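Local coordinates for protein group 1 truncated hemoglobin (Tetrahymena pyriformis, PDB 3AQ9) that binds heme and probably oxygen, and probably takes part in nitric oxide detoxification, at residues T6-L11 against N15-A20; K27-E32 against H36-T41; K67-A72 against E112-D117; T93-G98 against A102-A107. The protein carries 1 engineered substitution. One frame throughout, in Å; residues are numbered along the deposited sequence.

Contact 1: residues T6-L11 against N15-A20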
# COMPACT_ATOMS: atom_id res chain seq x y z
N THR A 6 17.16 -0.93 -5.39
CA THR A 6 15.78 -0.67 -5.69
C THR A 6 15.18 0.01 -4.41
O THR A 6 15.83 -0.02 -3.35
CB THR A 6 15.06 -1.99 -5.89
OG1 THR A 6 15.28 -2.81 -4.73
CG2 THR A 6 15.55 -2.75 -7.20
N ILE A 7 14.01 0.61 -4.53
CA ILE A 7 13.34 1.19 -3.34
C ILE A 7 13.08 0.08 -2.33
O ILE A 7 13.30 0.28 -1.12
CB ILE A 7 12.03 1.91 -3.76
CG1 ILE A 7 12.42 3.11 -4.62
CG2 ILE A 7 11.20 2.25 -2.47
CD1 ILE A 7 11.03 3.63 -5.41
N TYR A 8 12.64 -1.06 -2.81
CA TYR A 8 12.52 -2.23 -1.94
C TYR A 8 13.79 -2.53 -1.13
O TYR A 8 13.67 -2.72 0.10
CB TYR A 8 12.19 -3.43 -2.81
CG TYR A 8 12.16 -4.78 -2.07
CD1 TYR A 8 10.95 -5.08 -1.40
CD2 TYR A 8 13.17 -5.77 -2.28
CE1 TYR A 8 10.83 -6.29 -0.80
CE2 TYR A 8 13.01 -7.06 -1.65
CZ TYR A 8 11.71 -7.21 -0.99
OH TYR A 8 11.28 -8.34 -0.34
N GLU A 9 14.97 -2.53 -1.77
CA GLU A 9 16.18 -2.81 -0.96
C GLU A 9 16.43 -1.62 0.04
O GLU A 9 16.87 -1.83 1.21
CB GLU A 9 17.34 -2.95 -1.90
CG GLU A 9 17.29 -4.20 -2.66
CD GLU A 9 18.43 -4.27 -3.73
OE1 GLU A 9 18.63 -3.37 -4.55
OE2 GLU A 9 19.19 -5.23 -3.68
N LYS A 10 16.16 -0.39 -0.45
CA LYS A 10 16.43 0.77 0.37
C LYS A 10 15.53 0.75 1.63
O LYS A 10 15.97 1.25 2.68
CB LYS A 10 16.22 2.04 -0.44
CG LYS A 10 17.40 2.35 -1.39
CD LYS A 10 16.94 3.38 -2.45
CE LYS A 10 18.12 3.95 -3.33
NZ LYS A 10 17.37 5.02 -4.05
N LEU A 11 14.33 0.21 1.50
CA LEU A 11 13.37 0.08 2.67
C LEU A 11 13.80 -0.93 3.68
O LEU A 11 13.26 -0.93 4.80
CB LEU A 11 11.92 -0.37 2.15
CG LEU A 11 11.36 0.71 1.45
CD1 LEU A 11 10.04 0.26 0.82
CD2 LEU A 11 11.23 1.93 2.42
N ASN A 15 12.12 -8.44 5.02
CA ASN A 15 11.68 -8.36 6.44
C ASN A 15 11.06 -7.03 6.71
O ASN A 15 10.13 -6.92 7.55
CB ASN A 15 12.86 -8.52 7.32
CG ASN A 15 13.45 -9.95 7.26
OD1 ASN A 15 12.86 -10.82 6.61
ND2 ASN A 15 14.62 -10.12 7.78
N ALA A 16 11.50 -5.98 5.98
CA ALA A 16 10.87 -4.64 6.18
C ALA A 16 9.47 -4.63 5.55
O ALA A 16 8.56 -4.07 6.16
CB ALA A 16 11.71 -3.50 5.51
N MET A 17 9.28 -5.22 4.40
CA MET A 17 7.98 -5.19 3.77
C MET A 17 6.98 -6.00 4.65
O MET A 17 5.79 -5.60 4.75
CB MET A 17 8.00 -5.81 2.38
CG MET A 17 6.68 -5.57 1.78
SD MET A 17 6.33 -3.75 1.34
CE MET A 17 8.22 -3.41 0.97
N LYS A 18 7.41 -7.14 5.14
CA LYS A 18 6.53 -7.97 5.98
C LYS A 18 6.10 -7.27 7.24
O LYS A 18 5.02 -7.59 7.80
CB LYS A 18 7.19 -9.32 6.31
CG LYS A 18 7.17 -10.15 4.98
CD LYS A 18 7.68 -11.52 5.43
CE LYS A 18 7.54 -12.43 4.21
NZ LYS A 18 7.94 -13.76 4.71
N ALA A 19 6.96 -6.40 7.79
CA ALA A 19 6.57 -5.58 8.97
C ALA A 19 5.72 -4.35 8.52
O ALA A 19 4.77 -3.96 9.20
CB ALA A 19 7.84 -5.13 9.73
N ALA A 20 6.01 -3.77 7.37
CA ALA A 20 5.32 -2.53 6.97
C ALA A 20 3.83 -2.77 6.65
O ALA A 20 2.98 -1.97 7.04
CB ALA A 20 6.03 -2.00 5.72

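Contact 2: residues K27-E32 against H36-T41. With HEM (protoporphyrin IX containing Fe), chain C.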
# COMPACT_ATOMS: atom_id res chain seq x y z
N LYS A 27 -2.82 1.12 10.93
CA LYS A 27 -3.18 2.55 10.87
C LYS A 27 -4.42 2.69 10.01
O LYS A 27 -5.32 3.45 10.36
CB LYS A 27 -2.03 3.32 10.18
CG LYS A 27 -0.83 3.35 11.21
CD LYS A 27 0.29 4.23 10.48
CE LYS A 27 1.61 4.19 11.36
NZ LYS A 27 1.44 4.85 12.66
N VAL A 28 -4.45 2.00 8.86
CA VAL A 28 -5.66 2.16 7.97
C VAL A 28 -6.94 1.74 8.70
O VAL A 28 -7.98 2.43 8.57
CB VAL A 28 -5.44 1.28 6.70
CG1 VAL A 28 -6.74 1.02 5.91
CG2 VAL A 28 -4.38 1.92 5.76
N LEU A 29 -6.88 0.66 9.49
CA LEU A 29 -8.08 0.18 10.16
C LEU A 29 -8.48 1.03 11.34
O LEU A 29 -9.52 0.77 11.97
CB LEU A 29 -7.86 -1.31 10.64
CG LEU A 29 -7.69 -2.26 9.43
CD1 LEU A 29 -7.26 -3.77 9.87
CD2 LEU A 29 -8.99 -2.39 8.50
N ALA A 30 -7.69 2.06 11.65
CA ALA A 30 -8.03 3.04 12.70
C ALA A 30 -8.36 4.42 12.07
O ALA A 30 -8.62 5.41 12.79
CB ALA A 30 -6.90 3.19 13.71
N ASP A 31 -8.33 4.49 10.73
CA ASP A 31 -8.47 5.77 10.05
C ASP A 31 -9.92 5.91 9.56
O ASP A 31 -10.39 5.09 8.80
CB ASP A 31 -7.51 5.81 8.83
CG ASP A 31 -7.42 7.21 8.20
OD1 ASP A 31 -8.49 7.90 8.07
OD2 ASP A 31 -6.36 7.65 7.75
N GLU A 32 -10.63 6.91 10.09
CA GLU A 32 -12.07 7.00 9.82
C GLU A 32 -12.31 7.20 8.35
O GLU A 32 -13.42 6.93 7.83
CB GLU A 32 -12.68 8.28 10.53
CG GLU A 32 -12.60 8.14 12.10
CD GLU A 32 -13.32 6.93 12.66
OE1 GLU A 32 -14.31 6.49 12.15
OE2 GLU A 32 -12.76 6.33 13.62
N HIS A 36 -13.55 1.51 7.04
CA HIS A 36 -14.77 0.70 6.80
C HIS A 36 -14.76 -0.08 5.47
O HIS A 36 -15.55 -0.98 5.32
CB HIS A 36 -15.98 1.65 6.74
CG HIS A 36 -15.70 2.90 5.96
ND1 HIS A 36 -15.01 3.98 6.49
CD2 HIS A 36 -16.04 3.25 4.67
CE1 HIS A 36 -15.04 4.97 5.60
NE2 HIS A 36 -15.61 4.54 4.47
N PHE A 37 -13.93 0.32 4.47
CA PHE A 37 -13.88 -0.39 3.21
C PHE A 37 -13.45 -1.85 3.40
O PHE A 37 -13.78 -2.70 2.57
CB PHE A 37 -12.94 0.29 2.21
CG PHE A 37 -13.53 1.56 1.68
CD1 PHE A 37 -13.14 2.77 2.23
CD2 PHE A 37 -14.46 1.52 0.65
CE1 PHE A 37 -13.72 4.00 1.80
CE2 PHE A 37 -15.02 2.72 0.19
CZ PHE A 37 -14.67 3.94 0.81
N PHE A 38 -12.76 -2.10 4.51
CA PHE A 38 -12.25 -3.43 4.78
C PHE A 38 -13.11 -4.25 5.69
O PHE A 38 -12.64 -5.32 6.20
CB PHE A 38 -10.86 -3.25 5.41
CG PHE A 38 -9.93 -2.56 4.49
CD1 PHE A 38 -9.72 -1.14 4.56
CD2 PHE A 38 -9.29 -3.29 3.47
CE1 PHE A 38 -8.95 -0.46 3.58
CE2 PHE A 38 -8.41 -2.62 2.53
CZ PHE A 38 -8.24 -1.21 2.58
N LYS A 39 -14.34 -3.82 5.94
CA LYS A 39 -15.17 -4.51 6.94
C LYS A 39 -15.35 -6.00 6.61
O LYS A 39 -15.43 -6.87 7.53
CB LYS A 39 -16.56 -3.77 7.03
CG LYS A 39 -17.60 -4.61 7.80
CD LYS A 39 -19.03 -4.17 7.46
CE LYS A 39 -20.06 -5.03 8.31
NZ LYS A 39 -21.38 -4.80 7.67
N ASN A 40 -15.53 -6.33 5.34
CA ASN A 40 -15.77 -7.76 4.97
C ASN A 40 -14.55 -8.42 4.33
O ASN A 40 -14.66 -9.49 3.77
CB ASN A 40 -16.86 -7.85 3.93
CG ASN A 40 -18.19 -7.47 4.49
OD1 ASN A 40 -18.51 -7.84 5.61
ND2 ASN A 40 -18.93 -6.68 3.75
N THR A 41 -13.38 -7.84 4.54
CA THR A 41 -12.16 -8.31 3.92
C THR A 41 -11.40 -9.28 4.80
O THR A 41 -11.29 -9.14 6.03
CB THR A 41 -11.23 -7.09 3.56
OG1 THR A 41 -11.90 -6.26 2.57
CG2 THR A 41 -9.95 -7.57 2.89
CHA HEM C . -7.95 -4.77 -2.83
CHB HEM C . -9.50 -0.79 -0.41
CHC HEM C . -5.93 1.78 -2.37
CHD HEM C . -3.71 -2.45 -3.46
C1A HEM C . -8.67 -3.91 -2.02
C2A HEM C . -9.91 -4.24 -1.30
C3A HEM C . -10.29 -3.17 -0.63
C4A HEM C . -9.38 -2.09 -0.91
CMA HEM C . -11.49 -2.95 0.31
CAA HEM C . -10.52 -5.70 -1.24
CBA HEM C . -11.96 -6.12 -1.63
CGA HEM C . -11.93 -7.59 -0.89
O1A HEM C . -11.30 -8.55 -1.47
O2A HEM C . -12.12 -7.73 0.38
C1B HEM C . -8.66 0.27 -0.84
C2B HEM C . -8.99 1.65 -0.53
C3B HEM C . -8.05 2.37 -1.16
C4B HEM C . -7.16 1.41 -1.76
CMB HEM C . -10.17 2.19 0.28
CAB HEM C . -7.99 3.90 -1.18
CBB HEM C . -7.76 4.38 -2.39
C1C HEM C . -4.97 0.83 -2.78
C2C HEM C . -3.62 1.15 -3.16
C3C HEM C . -3.04 -0.04 -3.42
C4C HEM C . -3.98 -1.10 -3.22
CMC HEM C . -3.02 2.62 -3.18
CAC HEM C . -1.56 -0.35 -3.83
CBC HEM C . -0.75 0.61 -4.28
C1D HEM C . -4.70 -3.44 -3.40
C2D HEM C . -4.42 -4.82 -3.70
C3D HEM C . -5.69 -5.48 -3.53
C4D HEM C . -6.60 -4.46 -3.15
CMD HEM C . -3.12 -5.50 -4.15
CAD HEM C . -5.95 -6.96 -3.71
CBD HEM C . -6.28 -7.36 -5.08
CGD HEM C . -6.37 -8.90 -5.12
O1D HEM C . -6.31 -9.48 -6.20
O2D HEM C . -6.82 -9.52 -4.06
NA HEM C . -8.42 -2.58 -1.73
NB HEM C . -7.53 0.02 -1.65
NC HEM C . -5.18 -0.51 -2.83
ND HEM C . -6.04 -3.18 -2.99
FE HEM C . -6.82 -1.56 -2.32
O HOH W 1 -5.83 -1.92 -0.39

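Contact 3: residues K67-A72 against E112-D117. With HEM (protoporphyrin IX containing Fe), chain C.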
# COMPACT_ATOMS: atom_id res chain seq x y z
N LYS A 67 -5.41 -9.17 -8.81
CA LYS A 67 -6.08 -8.31 -9.69
C LYS A 67 -5.35 -7.02 -10.05
O LYS A 67 -4.58 -6.58 -9.26
CB LYS A 67 -7.39 -7.85 -8.99
CG LYS A 67 -8.42 -9.10 -9.00
CD LYS A 67 -9.63 -8.69 -8.12
CE LYS A 67 -10.53 -9.98 -7.83
NZ LYS A 67 -11.83 -9.42 -7.34
N ASN A 68 -5.64 -6.46 -11.22
CA ASN A 68 -5.04 -5.14 -11.48
C ASN A 68 -5.77 -4.08 -10.56
O ASN A 68 -6.80 -4.38 -9.88
CB ASN A 68 -5.14 -4.81 -12.99
CG ASN A 68 -6.53 -4.49 -13.50
OD1 ASN A 68 -7.29 -3.71 -12.94
ND2 ASN A 68 -6.84 -5.03 -14.64
N MET A 69 -5.29 -2.83 -10.55
CA MET A 69 -5.84 -1.92 -9.55
C MET A 69 -7.22 -1.41 -9.95
O MET A 69 -7.92 -0.91 -9.07
CB MET A 69 -4.83 -0.75 -9.36
CG MET A 69 -3.50 -1.25 -8.75
SD MET A 69 -3.85 -1.83 -7.04
CE MET A 69 -3.86 -3.60 -7.25
N THR A 70 -7.66 -1.57 -11.22
CA THR A 70 -9.01 -1.19 -11.54
C THR A 70 -9.95 -2.30 -11.03
O THR A 70 -10.96 -2.01 -10.38
CB THR A 70 -9.21 -1.02 -13.06
OG1 THR A 70 -8.32 0.10 -13.42
CG2 THR A 70 -10.66 -0.72 -13.41
N GLU A 71 -9.60 -3.55 -11.40
CA GLU A 71 -10.46 -4.71 -11.01
C GLU A 71 -10.51 -4.76 -9.48
O GLU A 71 -11.58 -5.17 -8.91
CB GLU A 71 -9.77 -6.01 -11.47
CG GLU A 71 -9.78 -6.15 -13.02
CD GLU A 71 -8.73 -7.36 -13.54
OE1 GLU A 71 -7.66 -7.77 -12.86
OE2 GLU A 71 -9.02 -7.88 -14.67
N ALA A 72 -9.36 -4.56 -8.83
CA ALA A 72 -9.28 -4.73 -7.33
C ALA A 72 -10.29 -3.77 -6.62
O ALA A 72 -10.88 -4.17 -5.61
CB ALA A 72 -7.94 -4.45 -6.83
N GLU A 112 1.91 6.49 -6.41
CA GLU A 112 0.94 7.55 -6.79
C GLU A 112 0.41 7.30 -8.26
O GLU A 112 -0.73 7.67 -8.59
CB GLU A 112 1.68 8.93 -6.71
CG GLU A 112 1.02 10.05 -7.40
CD GLU A 112 -0.38 10.40 -6.70
OE1 GLU A 112 -1.26 10.97 -7.45
OE2 GLU A 112 -0.49 10.19 -5.48
N HIS A 113 1.23 6.67 -9.12
CA HIS A 113 0.77 6.48 -10.54
C HIS A 113 -0.49 5.55 -10.56
O HIS A 113 -1.17 5.56 -11.62
CB HIS A 113 1.94 5.85 -11.30
CG HIS A 113 2.99 6.85 -11.64
ND1 HIS A 113 4.22 6.96 -10.98
CD2 HIS A 113 2.95 7.83 -12.55
CE1 HIS A 113 4.92 7.97 -11.56
NE2 HIS A 113 4.16 8.51 -12.51
N THR A 114 -0.78 4.82 -9.47
CA THR A 114 -1.95 3.90 -9.53
C THR A 114 -3.23 4.66 -9.24
O THR A 114 -4.34 4.06 -9.39
CB THR A 114 -1.87 2.77 -8.53
OG1 THR A 114 -1.82 3.27 -7.15
CG2 THR A 114 -0.62 1.88 -8.75
N ARG A 115 -3.13 5.94 -8.84
CA ARG A 115 -4.38 6.66 -8.40
C ARG A 115 -5.47 6.61 -9.52
O ARG A 115 -6.64 6.27 -9.25
CB ARG A 115 -4.04 8.09 -8.04
CG ARG A 115 -5.33 8.88 -7.49
CD ARG A 115 -4.98 10.41 -7.32
NE ARG A 115 -3.85 10.67 -6.37
CZ ARG A 115 -4.01 11.06 -5.10
NH1 ARG A 115 -5.24 11.20 -4.50
NH2 ARG A 115 -2.93 11.29 -4.36
N LYS A 116 -5.09 6.94 -10.74
CA LYS A 116 -6.12 7.03 -11.79
C LYS A 116 -6.69 5.66 -12.11
O LYS A 116 -7.80 5.60 -12.73
CB LYS A 116 -5.58 7.65 -13.07
CG LYS A 116 -4.45 6.77 -13.71
CD LYS A 116 -4.01 7.42 -15.06
CE LYS A 116 -2.93 6.47 -15.74
NZ LYS A 116 -2.70 7.07 -17.08
N ASP A 117 -5.98 4.60 -11.76
CA ASP A 117 -6.52 3.27 -12.11
C ASP A 117 -7.62 2.81 -11.13
O ASP A 117 -8.42 1.93 -11.50
CB ASP A 117 -5.39 2.20 -12.09
CG ASP A 117 -4.35 2.52 -13.22
OD1 ASP A 117 -4.78 2.98 -14.29
OD2 ASP A 117 -3.16 2.52 -12.84
CHA HEM C . -7.95 -4.77 -2.83
CHB HEM C . -9.50 -0.79 -0.41
CHC HEM C . -5.93 1.78 -2.37
CHD HEM C . -3.71 -2.45 -3.46
C1A HEM C . -8.67 -3.91 -2.02
C2A HEM C . -9.91 -4.24 -1.30
C3A HEM C . -10.29 -3.17 -0.63
C4A HEM C . -9.38 -2.09 -0.91
CMA HEM C . -11.49 -2.95 0.31
CAA HEM C . -10.52 -5.70 -1.24
CBA HEM C . -11.96 -6.12 -1.63
CGA HEM C . -11.93 -7.59 -0.89
O1A HEM C . -11.30 -8.55 -1.47
O2A HEM C . -12.12 -7.73 0.38
C1B HEM C . -8.66 0.27 -0.84
C2B HEM C . -8.99 1.65 -0.53
C3B HEM C . -8.05 2.37 -1.16
C4B HEM C . -7.16 1.41 -1.76
CMB HEM C . -10.17 2.19 0.28
CAB HEM C . -7.99 3.90 -1.18
CBB HEM C . -7.76 4.38 -2.39
C1C HEM C . -4.97 0.83 -2.78
C2C HEM C . -3.62 1.15 -3.16
C3C HEM C . -3.04 -0.04 -3.42
C4C HEM C . -3.98 -1.10 -3.22
CMC HEM C . -3.02 2.62 -3.18
CAC HEM C . -1.56 -0.35 -3.83
CBC HEM C . -0.75 0.61 -4.28
C1D HEM C . -4.70 -3.44 -3.40
C2D HEM C . -4.42 -4.82 -3.70
C3D HEM C . -5.69 -5.48 -3.53
C4D HEM C . -6.60 -4.46 -3.15
CMD HEM C . -3.12 -5.50 -4.15
CAD HEM C . -5.95 -6.96 -3.71
CBD HEM C . -6.28 -7.36 -5.08
CGD HEM C . -6.37 -8.90 -5.12
O1D HEM C . -6.31 -9.48 -6.20
O2D HEM C . -6.82 -9.52 -4.06
NA HEM C . -8.42 -2.58 -1.73
NB HEM C . -7.53 0.02 -1.65
NC HEM C . -5.18 -0.51 -2.83
ND HEM C . -6.04 -3.18 -2.99
FE HEM C . -6.82 -1.56 -2.32
O HOH W 1 -5.83 -1.92 -0.39

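Contact 4: residues T93-G98 against A102-A107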
# COMPACT_ATOMS: atom_id res chain seq x y z
N THR A 93 3.75 4.88 8.19
CA THR A 93 4.25 3.52 8.53
C THR A 93 5.77 3.45 8.28
O THR A 93 6.56 2.98 9.11
CB THR A 93 3.52 2.46 7.66
OG1 THR A 93 2.13 2.48 8.07
CG2 THR A 93 4.10 1.05 7.90
N LEU A 94 6.14 3.83 7.06
CA LEU A 94 7.57 3.77 6.72
C LEU A 94 8.40 4.69 7.62
O LEU A 94 9.52 4.33 7.99
CB LEU A 94 7.72 4.16 5.22
CG LEU A 94 7.08 3.17 4.20
CD1 LEU A 94 7.36 3.58 2.80
CD2 LEU A 94 7.57 1.71 4.35
N LYS A 95 7.84 5.87 8.00
CA LYS A 95 8.60 6.81 8.88
C LYS A 95 8.82 6.08 10.19
O LYS A 95 9.93 6.12 10.82
CB LYS A 95 7.70 8.06 9.19
CG LYS A 95 8.47 9.23 9.89
CD LYS A 95 9.62 9.65 8.83
CE LYS A 95 10.89 10.46 9.30
NZ LYS A 95 10.36 11.78 9.83
N GLU A 96 7.73 5.49 10.68
CA GLU A 96 7.76 4.84 12.07
C GLU A 96 8.74 3.69 12.06
O GLU A 96 9.39 3.36 13.10
CB GLU A 96 6.33 4.48 12.50
CG GLU A 96 6.14 3.81 13.92
CD GLU A 96 4.63 3.63 14.26
OE1 GLU A 96 3.89 4.13 13.46
OE2 GLU A 96 4.25 3.07 15.34
N LEU A 97 8.91 3.04 10.92
CA LEU A 97 9.90 2.00 10.71
C LEU A 97 11.34 2.52 10.52
O LEU A 97 12.26 1.73 10.45
CB LEU A 97 9.56 1.03 9.57
CG LEU A 97 8.23 0.33 9.91
CD1 LEU A 97 7.86 -0.50 8.65
CD2 LEU A 97 8.46 -0.61 11.17
N GLY A 98 11.52 3.84 10.44
CA GLY A 98 12.90 4.39 10.37
C GLY A 98 13.37 4.66 8.97
O GLY A 98 14.55 4.93 8.77
N ALA A 102 13.55 10.74 2.07
CA ALA A 102 13.87 10.67 0.61
C ALA A 102 13.36 9.36 0.02
O ALA A 102 12.75 9.35 -1.08
CB ALA A 102 15.35 10.84 0.30
N VAL A 103 13.53 8.25 0.77
CA VAL A 103 13.09 6.95 0.28
C VAL A 103 11.57 6.85 0.35
O VAL A 103 10.91 6.30 -0.56
CB VAL A 103 13.83 5.80 1.06
CG1 VAL A 103 13.17 4.42 0.73
CG2 VAL A 103 15.35 5.91 0.65
N ILE A 104 10.97 7.40 1.41
CA ILE A 104 9.53 7.38 1.46
C ILE A 104 8.98 8.10 0.24
O ILE A 104 8.00 7.67 -0.38
CB ILE A 104 9.00 8.06 2.72
CG1 ILE A 104 9.42 7.19 3.98
CG2 ILE A 104 7.45 8.16 2.66
CD1 ILE A 104 9.16 7.98 5.22
N ASN A 105 9.62 9.20 -0.13
CA ASN A 105 9.06 9.97 -1.29
C ASN A 105 9.20 9.19 -2.59
O ASN A 105 8.30 9.24 -3.44
CB ASN A 105 9.79 11.31 -1.41
CG ASN A 105 9.43 12.27 -0.25
OD1 ASN A 105 8.36 12.09 0.44
ND2 ASN A 105 10.30 13.30 -0.00
N GLU A 106 10.33 8.49 -2.76
CA GLU A 106 10.50 7.65 -3.96
C GLU A 106 9.39 6.59 -4.03
O GLU A 106 8.80 6.34 -5.07
CB GLU A 106 11.88 6.97 -4.00
CG GLU A 106 13.06 7.92 -4.43
CD GLU A 106 12.71 8.76 -5.76
OE1 GLU A 106 12.63 10.03 -5.61
OE2 GLU A 106 12.48 8.23 -6.94
N ALA A 107 9.09 5.98 -2.87
CA ALA A 107 8.11 4.94 -2.86
C ALA A 107 6.72 5.53 -3.17
O ALA A 107 5.95 4.96 -3.99
CB ALA A 107 8.04 4.24 -1.44

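Contact 1: residues T6-L11 against N15-A20
Tyr8 and Leu11 of the short helix 7-11 close on Met17 of helix 13-28, at the corner where the truncated A helix of a 2/2 globin meets its B helix; the short axes stand 80° apart and 9.4 Å from each other. Just ahead of the first helix, Thr6 forms a capping box with Glu9: Thr6 OG1 accepts from Glu9 N at 3.0 Å, and Glu9 OE1 answers, on its anti lone pair, the backbone N of Thr6. A threonine and a glutamate suit these two places because each can accept from an N-H that the first turn cannot supply with a carbonyl. Within the first turn, the ring of Tyr8 presents its edge, CD1, to Met17 CE at 4.0 Å. The same methyl lies 4.1 Å from Leu11 CD1. Met17 can serve both because its CG is anti to the backbone N (chi1 -173°) and its flexible chain then bends twice; Thr51, Leu54 and Thr55 of helix 43-57 also pack on it. At the corner itself a small residue suits the place, since Leu11 O lies 3.1 Å from Ala16 CB.

Contact 2: residues K27-E32 against H36-T41
The distal heme pocket of this 2/2 globin is bordered here by the turns that lead out of helix 13-28, and Phe38, probably the CD1 phenylalanine of globins, is the side chain that joins Val28 and Leu29 to the porphyrin. Its CE1 lies 3.5 Å from Val28 CG1, the branch that stands anti to the backbone N (chi1 163°). Nearer the backbone, Leu29 CD2 packs 3.7 Å from Phe38 CB; both aliphatic side chains run at about a right angle to the phenylalanine. The far end of the ring reaches the porphyrin, where Phe38 CZ comes within 3.3 Å of HEM CHB, while HEM CMA lies over one ring face. Water 1, which ligates the iron at 2.2 Å, lies at the ring edge, in its plane. A flat, rigid hydrocarbon suits this position, for it can fill the span from the helix end to the heme, and Tyr25 adds an edge-to-face stack. With an alanine here, the aromatic surface against Val28 CG1 and the heme would be gone, and the porphyrin would probably be held less firmly at that side. Nearer the solvent, Glu32 O meets the edge of the His36 ring in plane, 3.4 Å from CE1, whereas the carboxylate of Glu32 turns to Lys35. Phe37 extends the apolar lining, its CD1 3.6 Å from HEM CMB. At the end of the type I turn that starts at Phe38, Thr41 OG1 donates to propionate oxygen O2A of the heme at 2.6 Å.

Contact 3: residues K67-A72 against E112-D117
Thr70 OG1 donates a 2.7 Å hydrogen bond to Asp117 O, approaching in the carbonyl plane on a lone pair, with a C=O...donor angle of 133°. The hydroxyl stands anti to the carbonyl carbon of its own residue (chi1 -63°), which turns it to that acceptor, and Thr70 CA adds a CH...O contact to the same oxygen. A valine in its place would keep the bulk but lose the donor, and Asp117 O would probably be left without this mate, so that the start of helix 69-72 could shift against the 112-117 segment. Beside the bond, Met69 CB and Asp117 CB meet at 4.1 Å, and further along the side chain Met69 CG packs on Thr114 CG2 at 4.3 Å. From there the methionine bends away from 112-117 toward the porphyrin, bringing SD to 3.6 Å from HEM CHD; a long, pliable and apolar chain can serve both surfaces. Thr114 OG1, meanwhile, is bonded to Ile111 O. Each segment is also braced internally. Asn68 and Glu71 form a capping box, with Asn68 OD1 accepting from Glu71 N at 2.8 Å and, weakly, from Thr70 N, while Arg115 grips Glu112 side-on, NE to OE1 at 2.8 Å and NH2 to OE2, and reaches Asp84 with NH1. Before the cap, Lys67 N donates to propionate oxygen O1D of the heme. Met69 O is hydrogen-bonded to ND1 of His73, the predicted proximal iron ligand; such a carbonyl bond, fixing the imidazole's turn, is characteristic of the proximal heme pocket of globins.

Contact 4: residues T93-G98 against A102-A107
Leu94 CB and Ile104 CG1 meet at 3.7 Å, the tightest pairing of side chains between these two helices. Ile104 CG1 is anti to its carbonyl carbon (chi1 -67°), and with chi2 extended (168°) the CD1 methyl passes Leu94 to the next residue, where it rests 3.7 Å from Lys95 N, against the backbone itself. The methylene chain of Lys95 crosses it at about a right angle, with CD 4.0 Å from Ile104 CD1, before the side chain turns off toward the surface; lysine fits this margin because its aliphatic part can cover a buried methyl while its ammonium group lies toward solvent, in a long, weak ion pair with Asp101. On the inner side, Leu94 CD1 reaches Ala107 CB at 4.3 Å, and the small alanine allows the leucine branch to come up to the helix. No hydrogen bond crosses; side-chain contact is apolar throughout. The two segments belong to the G and H helices of the 2/2 globin fold, the end of one and the start of the next, joined by a short turn. That turn is set by a Schellman motif: Gly98 N donates to Lys95 O at 2.8 Å, and Gly98 takes a positive phi of 95°. Any CB there would jam against Leu97 O, which is why glycine suits the position. Val99, in the connection, packs on both Leu94 and Ile104. Farther out, Thr93 OG1 bonds back to Asn89 O, while its side chain lies against Leu23, Phe24 and Lys27 of helix 13-28.

How the contacts relate
Contacts 1 and 4 pack against each other away from the heme, which lies about 10 Å from the side chains of Met17 and Ala107: their centres are 10 Å apart, and Leu11 CD2 touches Val103 CG1 at 3.6 Å. Contacts 2 and 3, centres 19 Å apart, do not touch but border the same porphyrin from its two faces, contact 2 on the side of the iron-bound water and contact 3 on the side of His73; each also holds one propionate. Helix 13-28 runs from contact 1 to contact 2, whose centres lie 23 Å apart. A salt bridge, Lys27 NZ to Glu96 OE1 at 2.7 Å, ties contact 2 to contact 4, while contacts 3 and 4 approach to about 5 Å between nearest atoms.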